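Local coordinates for conserved exported protein (Bacteroides fragilis, PDB 3CLW) that is of unproven function but probably hydrolyses O-glycosidic bonds, as a glycoside hydrolase of family 30, at residues P405-I410 with G435-T440; A397-F402 with S430-G435; G58-M63 with K463-T468. All coordinates share one frame; numbering follows the deposited sequence.

The three contacts illustrate how a β-structure beside a TIM barrel is knit together: interaction 1 joins strand to strand, interaction 2 helix to strand, and interaction 3 loop to strand. All are largely buried; E437 in interaction 1 and G58 in interaction 3 lie nearer the surface. Interactions 1 and 2 are neighbours: their centres are 6 Å apart, and both use the hairpin formed by strands 427-433 and 438-444. Interaction 3, at strand 461-467, joins interaction 2 through the S400 OG to M63 O and N398 ND2 to T467 OG1 hydrogen bonds. Chemistry follows place: methyl packing across a middle strand in 1, water-bridged hydroxyls in 2, and in 3 a ring against proline with water bridging to loop backbone.

Interaction 1 (P405-I410 with G435-T440); sequences PGMKRI and GKEVVT
E437, whose backbone N is bound by D434 OD1 together with that of K436, sets its OE2 4.3 Å from M407 CE. The bond from K436 N to D434 OD1 makes an Asx turn, and E437 lies next to it. The carboxylate of E437 is no strong partner for the methionine: this is a loose approach, where E437 is partly exposed. The sound packing is apolar and comes from two pairs of branches. M407 leaves the backbone with CG beside the backbone N (chi1 -79°) and then runs extended, which carries its terminal methyl to V439. That methyl, CE, meets CG2 of V439 at 4.0 Å, the two side chains crossing at about a right angle. On the strand proper, I410 meets V438 obliquely with its longer branch. Its CG1 is wedged between the backbone N and the carbonyl carbon (chi1 58°), and from there CD1 comes to 4.1 Å from V438 CG1. Since V438 and V439 leave their strand in opposite directions, the two methyl pairs lie on different faces of the β-structure. The backbones stay well apart, with CA atoms of I410 and V438 separated by 9.2 Å, as expected of strands that are next-but-one neighbours. The strand between them is 427-433, antiparallel to both; T433 bonds K408 through the backbone and touches both I410 and V438. On the M407 side F402 and V403 pack on V439, and T493 touches it too. The contact thus joins strand 408-414 to strand 438-444 across strand 427-433, with strand 6-25 along the other edge of 408-414, where Q17 and Y16 pair with R409, and strand 490-495 beside 438-444.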
ATOM      1  N   PRO A 405      14.011   0.604   2.990  1.00 38.27           N
ATOM      2  CA  PRO A 405      13.706   0.340   4.416  1.00 38.82           C
ATOM      3  C   PRO A 405      14.817   0.800   5.343  1.00 38.92           C
ATOM      4  O   PRO A 405      15.963   0.479   5.123  1.00 39.58           O
ATOM      5  CB  PRO A 405      13.588  -1.189   4.479  1.00 38.86           C
ATOM      6  CG  PRO A 405      13.090  -1.562   3.117  1.00 38.82           C
ATOM      7  CD  PRO A 405      13.734  -0.574   2.147  1.00 37.79           C
ATOM      8  N   GLY A 406      14.484   1.556   6.371  1.00 38.76           N
ATOM      9  CA  GLY A 406      15.493   1.957   7.359  1.00 39.23           C
ATOM     10  C   GLY A 406      15.928   3.402   7.182  1.00 39.31           C
ATOM     11  O   GLY A 406      16.459   3.992   8.102  1.00 39.86           O
ATOM     12  N   MET A 407      15.697   3.972   5.994  1.00 38.77           N
ATOM     13  CA  MET A 407      16.063   5.353   5.737  1.00 37.06           C
ATOM     14  C   MET A 407      15.162   6.217   6.583  1.00 38.35           C
ATOM     15  O   MET A 407      14.041   5.835   6.896  1.00 39.10           O
ATOM     16  CB  MET A 407      15.883   5.730   4.263  1.00 36.69           C
ATOM     17  CG  MET A 407      17.016   5.265   3.322  1.00 36.00           C
ATOM     18  SD  MET A 407      16.862   6.046   1.703  1.00 31.77           S
ATOM     19  CE  MET A 407      18.349   5.436   0.969  1.00 34.87           C
ATOM     20  N   LYS A 408      15.629   7.402   6.932  1.00 38.39           N
ATOM     21  CA  LYS A 408      14.755   8.328   7.613  1.00 38.73           C
ATOM     22  C   LYS A 408      14.488   9.523   6.732  1.00 38.38           C
ATOM     23  O   LYS A 408      15.365   9.945   5.996  1.00 38.87           O
ATOM     24  CB  LYS A 408      15.361   8.688   8.965  1.00 39.01           C
ATOM     25  CG  LYS A 408      15.327   7.450   9.851  1.00 41.62           C
ATOM     26  CD  LYS A 408      15.934   7.649  11.196  1.00 48.53           C
ATOM     27  CE  LYS A 408      15.649   6.438  12.068  1.00 51.07           C
ATOM     28  NZ  LYS A 408      16.867   6.128  12.884  1.00 56.25           N
ATOM     29  N   ARG A 409      13.255  10.010   6.761  1.00 37.91           N
ATOM     30  CA  ARG A 409      12.941  11.288   6.176  1.00 38.54           C
ATOM     31  C   ARG A 409      13.655  12.399   6.970  1.00 39.29           C
ATOM     32  O   ARG A 409      13.711  12.362   8.196  1.00 39.73           O
ATOM     33  CB  ARG A 409      11.432  11.541   6.156  1.00 37.10           C
ATOM     34  CG  ARG A 409      11.073  12.728   5.322  1.00 36.99           C
ATOM     35  CD  ARG A 409       9.599  12.874   5.139  1.00 35.57           C
ATOM     36  NE  ARG A 409       8.936  13.377   6.338  1.00 38.68           N
ATOM     37  CZ  ARG A 409       8.668  14.666   6.568  1.00 39.49           C
ATOM     38  NH1 ARG A 409       9.059  15.587   5.704  1.00 38.93           N
ATOM     39  NH2 ARG A 409       8.023  15.041   7.667  1.00 37.43           N
ATOM     40  N   ILE A 410      14.211  13.367   6.251  1.00 40.34           N
ATOM     41  CA  ILE A 410      14.953  14.474   6.863  1.00 40.52           C
ATOM     42  C   ILE A 410      14.391  15.753   6.284  1.00 40.95           C
ATOM     43  O   ILE A 410      13.610  15.709   5.324  1.00 41.08           O
ATOM     44  CB  ILE A 410      16.476  14.354   6.636  1.00 40.57           C
ATOM     45  CG1 ILE A 410      16.815  14.294   5.127  1.00 41.54           C
ATOM     46  CG2 ILE A 410      17.006  13.130   7.344  1.00 40.19           C
ATOM     47  CD1 ILE A 410      18.274  14.081   4.833  1.00 40.51           C
ATOM     48  N   GLY A 435      22.291   7.805   5.771  1.00 45.86           N
ATOM     49  CA  GLY A 435      23.622   8.231   6.165  1.00 47.18           C
ATOM     50  C   GLY A 435      24.724   7.980   5.135  1.00 48.42           C
ATOM     51  O   GLY A 435      25.876   8.342   5.375  1.00 48.45           O
ATOM     52  N   LYS A 436      24.386   7.350   4.009  1.00 48.82           N
ATOM     53  CA  LYS A 436      25.365   7.096   2.938  1.00 50.11           C
ATOM     54  C   LYS A 436      24.927   7.755   1.629  1.00 49.85           C
ATOM     55  O   LYS A 436      25.767   8.202   0.857  1.00 50.39           O
ATOM     56  CB  LYS A 436      25.567   5.591   2.686  1.00 50.27           C
ATOM     57  CG  LYS A 436      26.185   4.790   3.832  1.00 53.76           C
ATOM     58  CD  LYS A 436      25.730   3.333   3.732  1.00 59.75           C
ATOM     59  CE  LYS A 436      25.376   2.737   5.113  1.00 63.45           C
ATOM     60  NZ  LYS A 436      26.515   1.967   5.748  1.00 65.36           N
ATOM     61  N   GLU A 437      23.616   7.752   1.383  1.00 49.05           N
ATOM     62  CA  GLU A 437      22.966   8.391   0.241  1.00 48.41           C
ATOM     63  C   GLU A 437      21.976   9.395   0.783  1.00 46.62           C
ATOM     64  O   GLU A 437      21.336   9.127   1.805  1.00 46.35           O
ATOM     65  CB  GLU A 437      22.143   7.359  -0.561  1.00 48.27           C
ATOM     66  CG  GLU A 437      22.808   6.881  -1.846  1.00 50.97           C
ATOM     67  CD  GLU A 437      22.008   5.815  -2.624  1.00 51.14           C
ATOM     68  OE1 GLU A 437      22.655   4.995  -3.307  1.00 55.58           O
ATOM     69  OE2 GLU A 437      20.752   5.803  -2.599  1.00 55.60           O
ATOM     70  N   VAL A 438      21.813  10.520   0.092  1.00 44.71           N
ATOM     71  CA  VAL A 438      20.671  11.386   0.330  1.00 43.50           C
ATOM     72  C   VAL A 438      19.822  11.387  -0.946  1.00 43.05           C
ATOM     73  O   VAL A 438      20.323  11.681  -2.038  1.00 42.26           O
ATOM     74  CB  VAL A 438      21.078  12.808   0.809  1.00 43.74           C
ATOM     75  CG1 VAL A 438      19.845  13.706   1.046  1.00 43.97           C
ATOM     76  CG2 VAL A 438      21.872  12.714   2.094  1.00 43.69           C
ATOM     77  N   VAL A 439      18.539  11.025  -0.774  1.00 41.55           N
ATOM     78  CA  VAL A 439      17.577  10.843  -1.848  1.00 39.82           C
ATOM     79  C   VAL A 439      16.526  11.941  -1.775  1.00 39.87           C
ATOM     80  O   VAL A 439      15.872  12.122  -0.758  1.00 40.68           O
ATOM     81  CB  VAL A 439      16.870   9.442  -1.731  1.00 40.42           C
ATOM     82  CG1 VAL A 439      15.717   9.295  -2.746  1.00 38.03           C
ATOM     83  CG2 VAL A 439      17.886   8.286  -1.838  1.00 38.31           C
ATOM     84  N   THR A 440      16.372  12.683  -2.853  1.00 39.04           N
ATOM     85  CA  THR A 440      15.398  13.754  -2.908  1.00 39.03           C
ATOM     86  C   THR A 440      14.423  13.514  -4.076  1.00 38.97           C
ATOM     87  O   THR A 440      14.829  13.165  -5.183  1.00 38.92           O
ATOM     88  CB  THR A 440      16.130  15.108  -3.015  1.00 38.84           C
ATOM     89  OG1 THR A 440      17.007  15.239  -1.883  1.00 40.02           O
ATOM     90  CG2 THR A 440      15.174  16.243  -3.016  1.00 38.26           C
TER

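Interaction 2 (A397-F402 with S430-G435); sequences ANYSFF and SSYTDG
Hydrogen bonding between Y399 and S430 is indirect: a water lies 2.7 Å from Y399 OH and 2.5 Å from S430 OG, the latter too short for its length to be trusted. S430 OG has a second partner in Y432 OH at 2.9 Å, so one serine oxygen ties the water to the tyrosine two residues on. It can do this because OG is turned between the backbone N and the carbonyl carbon (chi1 56°). Van der Waals contact accompanies the bridge. S430 OG also approaches the Y399 ring at its edge, 4.1 Å from CE1, whereas Y432 OH comes obliquely to the same carbon. Apolar side chains pack nearby: I342 and L346 of helix 328-347 lie on Y399 and Y432 respectively, and V441 and I443 of strand 438-444 touch Y399. Helix 391-400 is thus joined to strand 427-433 through a chain of three buried hydroxyls and one water, whose protons could be shared out in more than one way.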
ATOM      1  N   ALA A 397       8.013   4.363  -8.402  1.00 33.74           N
ATOM      2  CA  ALA A 397       9.427   3.977  -8.441  1.00 33.45           C
ATOM      3  C   ALA A 397      10.388   5.115  -8.098  1.00 33.06           C
ATOM      4  O   ALA A 397      11.422   4.859  -7.523  1.00 33.85           O
ATOM      5  CB  ALA A 397       9.786   3.327  -9.819  1.00 32.46           C
ATOM      6  N   ASN A 398      10.044   6.358  -8.451  1.00 33.33           N
ATOM      7  CA  ASN A 398      10.835   7.533  -8.067  1.00 33.67           C
ATOM      8  C   ASN A 398      11.084   7.477  -6.565  1.00 34.27           C
ATOM      9  O   ASN A 398      12.154   7.821  -6.075  1.00 34.25           O
ATOM     10  CB  ASN A 398      10.077   8.842  -8.398  1.00 33.38           C
ATOM     11  CG  ASN A 398      10.379   9.365  -9.810  1.00 35.44           C
ATOM     12  OD1 ASN A 398      11.390  10.072 -10.048  1.00 37.02           O
ATOM     13  ND2 ASN A 398       9.503   9.036 -10.745  1.00 29.83           N
ATOM     14  N   TYR A 399      10.062   7.040  -5.840  1.00 34.57           N
ATOM     15  CA  TYR A 399      10.171   6.839  -4.401  1.00 34.78           C
ATOM     16  C   TYR A 399      10.713   5.457  -4.046  1.00 34.55           C
ATOM     17  O   TYR A 399      11.811   5.344  -3.472  1.00 33.25           O
ATOM     18  CB  TYR A 399       8.813   7.043  -3.747  1.00 34.73           C
ATOM     19  CG  TYR A 399       8.334   8.460  -3.763  1.00 35.61           C
ATOM     20  CD1 TYR A 399       8.761   9.379  -2.792  1.00 35.12           C
ATOM     21  CD2 TYR A 399       7.422   8.899  -4.736  1.00 35.53           C
ATOM     22  CE1 TYR A 399       8.296  10.712  -2.793  1.00 32.87           C
ATOM     23  CE2 TYR A 399       6.955  10.222  -4.737  1.00 33.43           C
ATOM     24  CZ  TYR A 399       7.407  11.109  -3.764  1.00 34.41           C
ATOM     25  OH  TYR A 399       6.943  12.400  -3.779  1.00 38.62           O
ATOM     26  N   SER A 400       9.941   4.416  -4.409  1.00 34.33           N
ATOM     27  CA  SER A 400      10.200   3.063  -3.940  1.00 34.08           C
ATOM     28  C   SER A 400      11.552   2.505  -4.273  1.00 33.98           C
ATOM     29  O   SER A 400      12.130   1.796  -3.448  1.00 34.55           O
ATOM     30  CB  SER A 400       9.072   2.080  -4.346  1.00 34.94           C
ATOM     31  OG  SER A 400       9.004   1.839  -5.750  1.00 35.67           O
ATOM     32  N   PHE A 401      12.076   2.814  -5.457  1.00 34.13           N
ATOM     33  CA  PHE A 401      13.366   2.216  -5.927  1.00 34.38           C
ATOM     34  C   PHE A 401      14.569   2.793  -5.143  1.00 34.47           C
ATOM     35  O   PHE A 401      15.562   2.111  -4.921  1.00 33.62           O
ATOM     36  CB  PHE A 401      13.526   2.431  -7.468  1.00 34.27           C
ATOM     37  CG  PHE A 401      14.740   1.761  -8.090  1.00 32.56           C
ATOM     38  CD1 PHE A 401      14.638   0.505  -8.676  1.00 32.54           C
ATOM     39  CD2 PHE A 401      15.971   2.413  -8.145  1.00 35.01           C
ATOM     40  CE1 PHE A 401      15.768  -0.115  -9.316  1.00 31.73           C
ATOM     41  CE2 PHE A 401      17.116   1.800  -8.756  1.00 31.18           C
ATOM     42  CZ  PHE A 401      17.005   0.539  -9.338  1.00 31.70           C
ATOM     43  N   PHE A 402      14.431   4.052  -4.703  1.00 34.93           N
ATOM     44  CA  PHE A 402      15.498   4.808  -4.043  1.00 35.94           C
ATOM     45  C   PHE A 402      15.315   5.031  -2.504  1.00 36.98           C
ATOM     46  O   PHE A 402      16.290   5.148  -1.749  1.00 36.71           O
ATOM     47  CB  PHE A 402      15.632   6.145  -4.763  1.00 35.92           C
ATOM     48  CG  PHE A 402      16.039   6.014  -6.210  1.00 35.86           C
ATOM     49  CD1 PHE A 402      17.364   5.735  -6.546  1.00 35.04           C
ATOM     50  CD2 PHE A 402      15.091   6.149  -7.233  1.00 33.94           C
ATOM     51  CE1 PHE A 402      17.754   5.616  -7.878  1.00 35.56           C
ATOM     52  CE2 PHE A 402      15.459   6.021  -8.556  1.00 34.74           C
ATOM     53  CZ  PHE A 402      16.802   5.746  -8.885  1.00 34.74           C
ATOM     54  N   SER A 430      10.815  16.306  -1.053  1.00 40.34           N
ATOM     55  CA  SER A 430      11.076  15.652   0.236  1.00 39.27           C
ATOM     56  C   SER A 430      12.400  14.927   0.121  1.00 38.40           C
ATOM     57  O   SER A 430      12.827  14.614  -0.985  1.00 37.83           O
ATOM     58  CB  SER A 430       9.941  14.659   0.594  1.00 39.29           C
ATOM     59  OG  SER A 430       9.737  13.680  -0.436  1.00 40.60           O
ATOM     60  N   SER A 431      13.055  14.674   1.255  1.00 37.95           N
ATOM     61  CA  SER A 431      14.353  13.997   1.267  1.00 38.22           C
ATOM     62  C   SER A 431      14.447  12.904   2.316  1.00 38.08           C
ATOM     63  O   SER A 431      13.711  12.929   3.298  1.00 39.39           O
ATOM     64  CB  SER A 431      15.494  15.007   1.449  1.00 37.71           C
ATOM     65  OG  SER A 431      15.477  15.970   0.419  1.00 37.22           O
ATOM     66  N   TYR A 432      15.355  11.952   2.109  1.00 37.39           N
ATOM     67  CA  TYR A 432      15.427  10.732   2.931  1.00 37.75           C
ATOM     68  C   TYR A 432      16.853  10.342   2.913  1.00 37.54           C
ATOM     69  O   TYR A 432      17.515  10.613   1.941  1.00 37.81           O
ATOM     70  CB  TYR A 432      14.573   9.568   2.338  1.00 37.09           C
ATOM     71  CG  TYR A 432      13.182  10.016   2.049  1.00 36.08           C
ATOM     72  CD1 TYR A 432      12.159   9.775   2.950  1.00 35.46           C
ATOM     73  CD2 TYR A 432      12.895  10.736   0.902  1.00 35.19           C
ATOM     74  CE1 TYR A 432      10.907  10.252   2.725  1.00 35.55           C
ATOM     75  CE2 TYR A 432      11.629  11.208   0.650  1.00 36.73           C
ATOM     76  CZ  TYR A 432      10.642  10.968   1.571  1.00 37.09           C
ATOM     77  OH  TYR A 432       9.377  11.419   1.335  1.00 38.17           O
ATOM     78  N   THR A 433      17.329   9.694   3.966  1.00 38.46           N
ATOM     79  CA  THR A 433      18.728   9.251   3.999  1.00 39.60           C
ATOM     80  C   THR A 433      18.969   7.987   4.827  1.00 40.95           C
ATOM     81  O   THR A 433      18.250   7.707   5.777  1.00 41.31           O
ATOM     82  CB  THR A 433      19.705  10.366   4.489  1.00 39.44           C
ATOM     83  OG1 THR A 433      21.061   9.922   4.325  1.00 40.22           O
ATOM     84  CG2 THR A 433      19.484  10.714   5.949  1.00 38.26           C
ATOM     85  N   ASP A 434      19.998   7.243   4.461  1.00 41.90           N
ATOM     86  CA  ASP A 434      20.513   6.187   5.318  1.00 43.83           C
ATOM     87  C   ASP A 434      21.903   6.539   5.882  1.00 44.77           C
ATOM     88  O   ASP A 434      22.610   5.670   6.391  1.00 45.42           O
ATOM     89  CB  ASP A 434      20.587   4.861   4.541  1.00 43.80           C
ATOM     90  CG  ASP A 434      21.555   4.921   3.340  1.00 43.85           C
ATOM     91  OD1 ASP A 434      22.006   6.022   2.937  1.00 41.28           O
ATOM     92  OD2 ASP A 434      21.850   3.840   2.785  1.00 45.77           O
ATOM     93  N   GLY A 435      22.291   7.805   5.771  1.00 45.86           N
ATOM     94  CA  GLY A 435      23.622   8.231   6.165  1.00 47.18           C
ATOM     95  C   GLY A 435      24.724   7.980   5.135  1.00 48.42           C
ATOM     96  O   GLY A 435      25.876   8.342   5.375  1.00 48.45           O
TER
HETATM   97  O   HOH W   1       8.499  14.235  -2.499  1.00 35.36           O

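Interaction 3 (G58-M63 with K463-T468); sequences GNPIGM and KVYLTT
Y465 projects from the β-hairpin of strands 461-467 and 474-480 onto the loop 58-63, which leads into strand 68-71 of the TIM barrel characteristic of this glycoside hydrolase family. In the first shell the ring uses its CD1-CE1 side. G58 O lies at the ring edge, in its plane, 3.7 Å from CE1, while the pyrrolidine of P60 leans obliquely against the next carbon, its CD 3.8 Å from CD1. The phenol end adds a polar link: one water donates to G58 O at 2.6 Å and lies 2.7 Å from Y465 OH. Loop backbone and tyrosine hydroxyl are therefore bridged, while the proline carbons pack on the ring. Side-chain direction makes this possible, because Y465 CG stands anti to the carbonyl carbon (chi1 -56°), beside the backbone N.

In the second shell the ring also meets two other aromatics, F402 and Y475, with planes at roughly 40° and 35°, and V495 of strand 490-495 touches it. F401, beside F402 in sequence, packs on P60. N59 probably helps to hold the loop between its two contact residues: its amide bonds both the hairpin and an earlier residue of the same loop. Specifically, N59 OD1 accepts from the backbone N of Y475 and ND2 bonds D55 OD2.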
ATOM      1  N   GLY A  58      21.589   2.241 -17.237  1.00 43.93           N
ATOM      2  CA  GLY A  58      21.603   2.874 -15.908  1.00 42.30           C
ATOM      3  C   GLY A  58      20.230   3.248 -15.383  1.00 42.17           C
ATOM      4  O   GLY A  58      20.130   3.989 -14.393  1.00 42.13           O
ATOM      5  N   ASN A  59      19.175   2.742 -16.046  1.00 41.37           N
ATOM      6  CA  ASN A  59      17.775   3.009 -15.669  1.00 40.38           C
ATOM      7  C   ASN A  59      17.254   1.950 -14.726  1.00 39.73           C
ATOM      8  O   ASN A  59      17.418   0.757 -15.005  1.00 39.99           O
ATOM      9  CB  ASN A  59      16.828   2.986 -16.886  1.00 40.60           C
ATOM     10  CG  ASN A  59      17.281   3.873 -18.017  1.00 41.67           C
ATOM     11  OD1 ASN A  59      17.508   5.070 -17.843  1.00 43.38           O
ATOM     12  ND2 ASN A  59      17.401   3.290 -19.197  1.00 41.55           N
ATOM     13  N   PRO A  60      16.562   2.373 -13.641  1.00 38.79           N
ATOM     14  CA  PRO A  60      15.927   1.425 -12.709  1.00 38.14           C
ATOM     15  C   PRO A  60      14.978   0.507 -13.474  1.00 38.29           C
ATOM     16  O   PRO A  60      14.282   0.974 -14.389  1.00 39.30           O
ATOM     17  CB  PRO A  60      15.129   2.341 -11.786  1.00 38.46           C
ATOM     18  CG  PRO A  60      15.896   3.668 -11.811  1.00 38.20           C
ATOM     19  CD  PRO A  60      16.301   3.780 -13.262  1.00 38.31           C
ATOM     20  N   ILE A  61      14.939  -0.779 -13.146  1.00 36.98           N
ATOM     21  CA  ILE A  61      14.097  -1.669 -13.933  1.00 36.70           C
ATOM     22  C   ILE A  61      12.637  -1.750 -13.487  1.00 35.55           C
ATOM     23  O   ILE A  61      11.807  -2.342 -14.188  1.00 34.55           O
ATOM     24  CB  ILE A  61      14.674  -3.112 -14.069  1.00 37.55           C
ATOM     25  CG1 ILE A  61      14.759  -3.810 -12.719  1.00 38.59           C
ATOM     26  CG2 ILE A  61      16.004  -3.127 -14.851  1.00 37.42           C
ATOM     27  CD1 ILE A  61      14.824  -5.306 -12.879  1.00 41.12           C
ATOM     28  N   GLY A  62      12.318  -1.139 -12.349  1.00 33.97           N
ATOM     29  CA  GLY A  62      10.995  -1.302 -11.756  1.00 33.01           C
ATOM     30  C   GLY A  62      10.815  -0.552 -10.446  1.00 32.62           C
ATOM     31  O   GLY A  62      11.630   0.302 -10.097  1.00 32.57           O
ATOM     32  N   MET A  63       9.737  -0.873  -9.738  1.00 31.59           N
ATOM     33  CA  MET A  63       9.461  -0.246  -8.442  1.00 29.83           C
ATOM     34  C   MET A  63      10.418  -0.699  -7.333  1.00 30.63           C
ATOM     35  O   MET A  63      10.659   0.055  -6.408  1.00 31.37           O
ATOM     36  CB  MET A  63       8.019  -0.513  -8.024  1.00 30.00           C
ATOM     37  CG  MET A  63       6.962   0.490  -8.569  1.00 30.82           C
ATOM     38  SD  MET A  63       5.247  -0.032  -8.331  1.00 22.96           S
ATOM     39  CE  MET A  63       4.492   1.395  -8.813  1.00 33.01           C
ATOM     40  N   LYS A 463      22.954  12.087  -9.129  1.00 45.84           N
ATOM     41  CA  LYS A 463      22.331  11.375 -10.232  1.00 44.43           C
ATOM     42  C   LYS A 463      20.848  11.686 -10.306  1.00 43.53           C
ATOM     43  O   LYS A 463      20.148  11.727  -9.286  1.00 43.23           O
ATOM     44  CB  LYS A 463      22.584   9.878 -10.103  1.00 44.82           C
ATOM     45  CG  LYS A 463      24.037   9.544 -10.343  1.00 44.58           C
ATOM     46  CD  LYS A 463      24.374   8.083 -10.073  1.00 45.60           C
ATOM     47  CE  LYS A 463      25.826   7.835 -10.405  1.00 45.43           C
ATOM     48  NZ  LYS A 463      26.141   6.392 -10.444  1.00 50.31           N
ATOM     49  N   VAL A 464      20.378  11.950 -11.516  1.00 42.15           N
ATOM     50  CA  VAL A 464      19.005  12.344 -11.702  1.00 41.25           C
ATOM     51  C   VAL A 464      18.276  11.253 -12.478  1.00 41.69           C
ATOM     52  O   VAL A 464      18.812  10.703 -13.466  1.00 41.61           O
ATOM     53  CB  VAL A 464      18.904  13.703 -12.420  1.00 41.33           C
ATOM     54  CG1 VAL A 464      17.474  14.012 -12.816  1.00 39.39           C
ATOM     55  CG2 VAL A 464      19.478  14.799 -11.553  1.00 40.23           C
ATOM     56  N   TYR A 465      17.063  10.942 -11.998  1.00 41.41           N
ATOM     57  CA  TYR A 465      16.154   9.968 -12.606  1.00 40.74           C
ATOM     58  C   TYR A 465      14.808  10.636 -12.780  1.00 41.17           C
ATOM     59  O   TYR A 465      14.283  11.229 -11.836  1.00 42.44           O
ATOM     60  CB  TYR A 465      16.046   8.743 -11.719  1.00 40.02           C
ATOM     61  CG  TYR A 465      17.374   8.109 -11.408  1.00 38.86           C
ATOM     62  CD1 TYR A 465      17.880   7.066 -12.204  1.00 40.21           C
ATOM     63  CD2 TYR A 465      18.146   8.542 -10.322  1.00 37.91           C
ATOM     64  CE1 TYR A 465      19.126   6.471 -11.904  1.00 38.47           C
ATOM     65  CE2 TYR A 465      19.375   7.948 -10.020  1.00 36.71           C
ATOM     66  CZ  TYR A 465      19.866   6.929 -10.819  1.00 38.44           C
ATOM     67  OH  TYR A 465      21.087   6.337 -10.522  1.00 38.89           O
ATOM     68  N   LEU A 466      14.246  10.542 -13.980  1.00 40.66           N
ATOM     69  CA  LEU A 466      13.157  11.413 -14.413  1.00 39.95           C
ATOM     70  C   LEU A 466      11.999  10.667 -15.075  1.00 39.81           C
ATOM     71  O   LEU A 466      12.223   9.854 -15.991  1.00 38.83           O
ATOM     72  CB  LEU A 466      13.719  12.441 -15.394  1.00 40.12           C
ATOM     73  CG  LEU A 466      12.976  13.724 -15.735  1.00 40.79           C
ATOM     74  CD1 LEU A 466      12.741  14.528 -14.475  1.00 42.64           C
ATOM     75  CD2 LEU A 466      13.796  14.548 -16.704  1.00 39.42           C
ATOM     76  N   THR A 467      10.783  10.951 -14.580  1.00 39.31           N
ATOM     77  CA  THR A 467       9.521  10.455 -15.134  1.00 39.71           C
ATOM     78  C   THR A 467       8.668  11.620 -15.675  1.00 40.30           C
ATOM     79  O   THR A 467       8.341  12.565 -14.964  1.00 39.65           O
ATOM     80  CB  THR A 467       8.698   9.660 -14.083  1.00 39.61           C
ATOM     81  OG1 THR A 467       9.481   8.583 -13.576  1.00 39.24           O
ATOM     82  CG2 THR A 467       7.420   9.078 -14.703  1.00 39.15           C
ATOM     83  N   THR A 468       8.335  11.547 -16.955  1.00 40.86           N
ATOM     84  CA  THR A 468       7.511  12.549 -17.593  1.00 41.20           C
ATOM     85  C   THR A 468       6.507  11.845 -18.501  1.00 41.69           C
ATOM     86  O   THR A 468       6.403  10.601 -18.502  1.00 41.33           O
ATOM     87  CB  THR A 468       8.354  13.496 -18.481  1.00 41.40           C
ATOM     88  OG1 THR A 468       8.911  12.742 -19.562  1.00 41.44           O
ATOM     89  CG2 THR A 468       9.458  14.145 -17.695  1.00 41.79           C
TER
HETATM   90  O   HOH W   2      21.853   5.041 -12.785  1.00 35.84           O